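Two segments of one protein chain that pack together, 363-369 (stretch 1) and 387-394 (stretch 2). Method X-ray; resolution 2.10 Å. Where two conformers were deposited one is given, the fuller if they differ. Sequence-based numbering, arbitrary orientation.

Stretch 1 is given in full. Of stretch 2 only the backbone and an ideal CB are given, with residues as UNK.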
# COMPACT_ATOMS: atom_id res chain seq x y z
N SER A 363 16.09 3.65 6.28
CA SER A 363 17.31 3.97 7.02
C SER A 363 18.59 3.72 6.25
O SER A 363 19.70 4.13 6.71
CB SER A 363 17.38 3.12 8.28
OG SER A 363 17.53 1.73 7.95
N VAL A 364 18.49 3.04 5.11
CA VAL A 364 19.68 2.55 4.40
C VAL A 364 20.51 3.70 3.80
O VAL A 364 19.98 4.60 3.19
CB VAL A 364 19.25 1.54 3.32
CG1 VAL A 364 20.43 1.08 2.47
CG2 VAL A 364 18.59 0.35 4.01
N GLY A 365 21.83 3.67 4.04
CA GLY A 365 22.73 4.69 3.52
C GLY A 365 22.62 6.02 4.27
O GLY A 365 23.09 7.06 3.81
N ARG A 366 21.97 6.00 5.42
CA ARG A 366 21.85 7.19 6.29
C ARG A 366 22.41 6.87 7.67
O ARG A 366 21.92 5.93 8.34
CB ARG A 366 20.39 7.57 6.42
CG ARG A 366 19.71 7.82 5.09
CD ARG A 366 18.28 8.20 5.29
NE ARG A 366 17.67 8.41 3.99
CZ ARG A 366 17.73 9.54 3.32
NH1 ARG A 366 18.28 10.64 3.87
NH2 ARG A 366 17.17 9.62 2.13
N PRO A 367 23.41 7.62 8.14
CA PRO A 367 23.74 7.47 9.56
C PRO A 367 22.57 7.84 10.49
O PRO A 367 21.74 8.69 10.17
CB PRO A 367 24.91 8.44 9.75
CG PRO A 367 24.68 9.51 8.73
CD PRO A 367 24.00 8.85 7.55
N ALA A 368 22.44 7.11 11.59
CA ALA A 368 21.39 7.35 12.57
C ALA A 368 21.49 8.83 13.08
O ALA A 368 22.59 9.26 13.44
CB ALA A 368 21.53 6.38 13.71
N ASP A 369 20.39 9.57 13.09
CA ASP A 369 20.38 10.95 13.60
C ASP A 369 20.28 10.97 15.13
O ASP A 369 20.22 9.89 15.78
CB ASP A 369 19.26 11.78 12.92
CG ASP A 369 17.85 11.33 13.27
OD1 ASP A 369 17.65 10.83 14.39
OD2 ASP A 369 16.93 11.52 12.46
N UNK A 387 24.57 -1.06 10.17
CA UNK A 387 23.20 -0.55 9.94
C UNK A 387 23.04 0.83 10.61
O UNK A 387 22.37 1.70 10.06
CB UNK A 387 22.16 -1.53 10.48
N UNK A 388 23.60 0.99 11.79
CA UNK A 388 23.49 2.23 12.53
C UNK A 388 24.22 3.36 11.82
O UNK A 388 23.72 4.51 11.80
CB UNK A 388 24.04 2.05 13.95
N UNK A 389 25.37 3.06 11.21
CA UNK A 389 26.18 4.10 10.53
C UNK A 389 25.82 4.30 9.06
O UNK A 389 26.37 5.17 8.41
CB UNK A 389 27.66 3.74 10.63
N UNK A 390 24.87 3.53 8.54
CA UNK A 390 24.44 3.70 7.15
C UNK A 390 25.43 3.16 6.11
O UNK A 390 25.45 3.64 4.96
CB UNK A 390 24.20 5.19 6.88
N UNK A 391 26.24 2.18 6.50
CA UNK A 391 27.16 1.54 5.55
C UNK A 391 26.71 0.14 5.15
O UNK A 391 27.31 -0.47 4.29
CB UNK A 391 28.57 1.47 6.15
N UNK A 392 25.65 -0.38 5.77
CA UNK A 392 25.13 -1.70 5.43
C UNK A 392 24.36 -1.71 4.09
O UNK A 392 23.50 -0.87 3.85
CB UNK A 392 24.22 -2.19 6.56
N UNK A 393 24.65 -2.72 3.28
CA UNK A 393 23.84 -3.12 2.15
C UNK A 393 23.94 -4.63 2.00
O UNK A 393 24.95 -5.24 2.37
CB UNK A 393 24.28 -2.40 0.87
N UNK A 394 22.88 -5.25 1.45
CA UNK A 394 23.01 -6.63 1.11
C UNK A 394 24.19 -6.80 0.13
O UNK A 394 24.48 -5.89 -0.63
CB UNK A 394 21.70 -7.16 0.52

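Position 387 sits in a helical turn with its CA-to-CB bond sideways to stretch 1, and no atom of that stretch lies within 5.5 Å of the ideal CB. Many helix-compatible residues would do. It is Val387, chi1 t, whose main contribution is backbone: a water takes its O at 2.8 Å from the water oxygen and links weakly to Ser363 O.

Position 388 is still helical, and its CB points away, yet it lies 5.0 Å from Ala368 CB. The backbone O already has a partner, since Ala368 N donates to it. A long, flexible apolar chain could bend back over the alanine methyl; a short one would leave the methyl uncovered from this side. Met388 bends back, with chi1 t and both chi2 and chi3 p, bringing SD to 3.6 Å from Ala368 CB. The hydrogen bond from Ala368 N to Met388 O is 2.9 Å long and is the only direct one between the stretches.

At 389 the CB points away into space free of stretch 1, so polar residues are reasonable. Asn389 uses its side chain locally: OD1 accepts a very short hydrogen bond, 2.4 Å, from the OG1 of residue 391, and a weak one from that residue's N.

Position 390 is the most restrictive. Phi is +75°, and the ideal CB would point toward stretch 1, 2.6 Å from Arg366 C and 2.9 Å from Pro367 N. Both conformation and space call for glycine, and Gly390 is found. Without a side chain, the backbones close to 4.1 Å between Gly365 CA and Gly390 CA, and Gly365 CA makes a CA-H...O contact of 3.3 Å with Gly390 O.

Position 391 points away with nothing of stretch 1 in reach; small polar residues would suit. Thr391, chi1 p, supplies the hydroxyl to Asn389.

At 392 the CB is sideways and beyond reach, but the Val364 methyls offer an apolar surface to a side chain long enough to approach. Large apolar or aromatic residues fit. Trp392, chi1 t, brings CZ3 to 4.0 Å from Val364 CG2, which lies at the ring edge. Its O receives a water's hydrogen bond (2.8 Å to the water oxygen), and the same water accepts from Gly365 N.

Position 393 has extended backbone angles and its CB 5.4 Å from Val364 CG1, leaving room for a medium-sized, flat or branched side chain. His393, chi1 m, brings ND1 to 3.6 Å from Val364 CG1.

Position 394 is out of reach, and its phi of -58° allows proline among many others; Pro394 it is.

Stretch 2 387-394: VMNGTWHP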
# COMPACT_ATOMS: atom_id res chain seq x y z
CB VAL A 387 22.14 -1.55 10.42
CG1 VAL A 387 20.73 -1.00 10.32
CG2 VAL A 387 22.21 -2.85 9.62
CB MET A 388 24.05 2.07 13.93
CG MET A 388 23.92 3.28 14.86
SD MET A 388 22.26 3.36 15.52
CE MET A 388 22.45 2.18 16.86
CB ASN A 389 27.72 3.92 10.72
CG ASN A 389 28.30 2.66 10.06
OD1 ASN A 389 27.77 2.14 9.10
ND2 ASN A 389 29.44 2.21 10.57
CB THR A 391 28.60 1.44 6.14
OG1 THR A 391 28.56 0.66 7.33
CG2 THR A 391 29.15 2.86 6.42
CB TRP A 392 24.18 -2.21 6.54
CG TRP A 392 23.57 -3.51 6.14
CD1 TRP A 392 24.15 -4.76 6.23
CD2 TRP A 392 22.31 -3.69 5.51
NE1 TRP A 392 23.31 -5.69 5.67
CE2 TRP A 392 22.16 -5.06 5.25
CE3 TRP A 392 21.29 -2.82 5.13
CZ2 TRP A 392 21.02 -5.58 4.64
CZ3 TRP A 392 20.15 -3.33 4.51
CH2 TRP A 392 20.02 -4.70 4.27
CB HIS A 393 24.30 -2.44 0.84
CG HIS A 393 24.47 -0.97 0.98
ND1 HIS A 393 23.42 -0.08 0.88
CD2 HIS A 393 25.55 -0.24 1.35
CE1 HIS A 393 23.86 1.14 1.12
NE2 HIS A 393 25.15 1.07 1.43
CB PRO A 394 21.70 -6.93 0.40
CG PRO A 394 20.76 -5.86 0.79
CD PRO A 394 21.62 -4.66 0.98
O HOH W 1 20.96 1.23 7.64
O HOH W 2 22.92 1.29 5.54
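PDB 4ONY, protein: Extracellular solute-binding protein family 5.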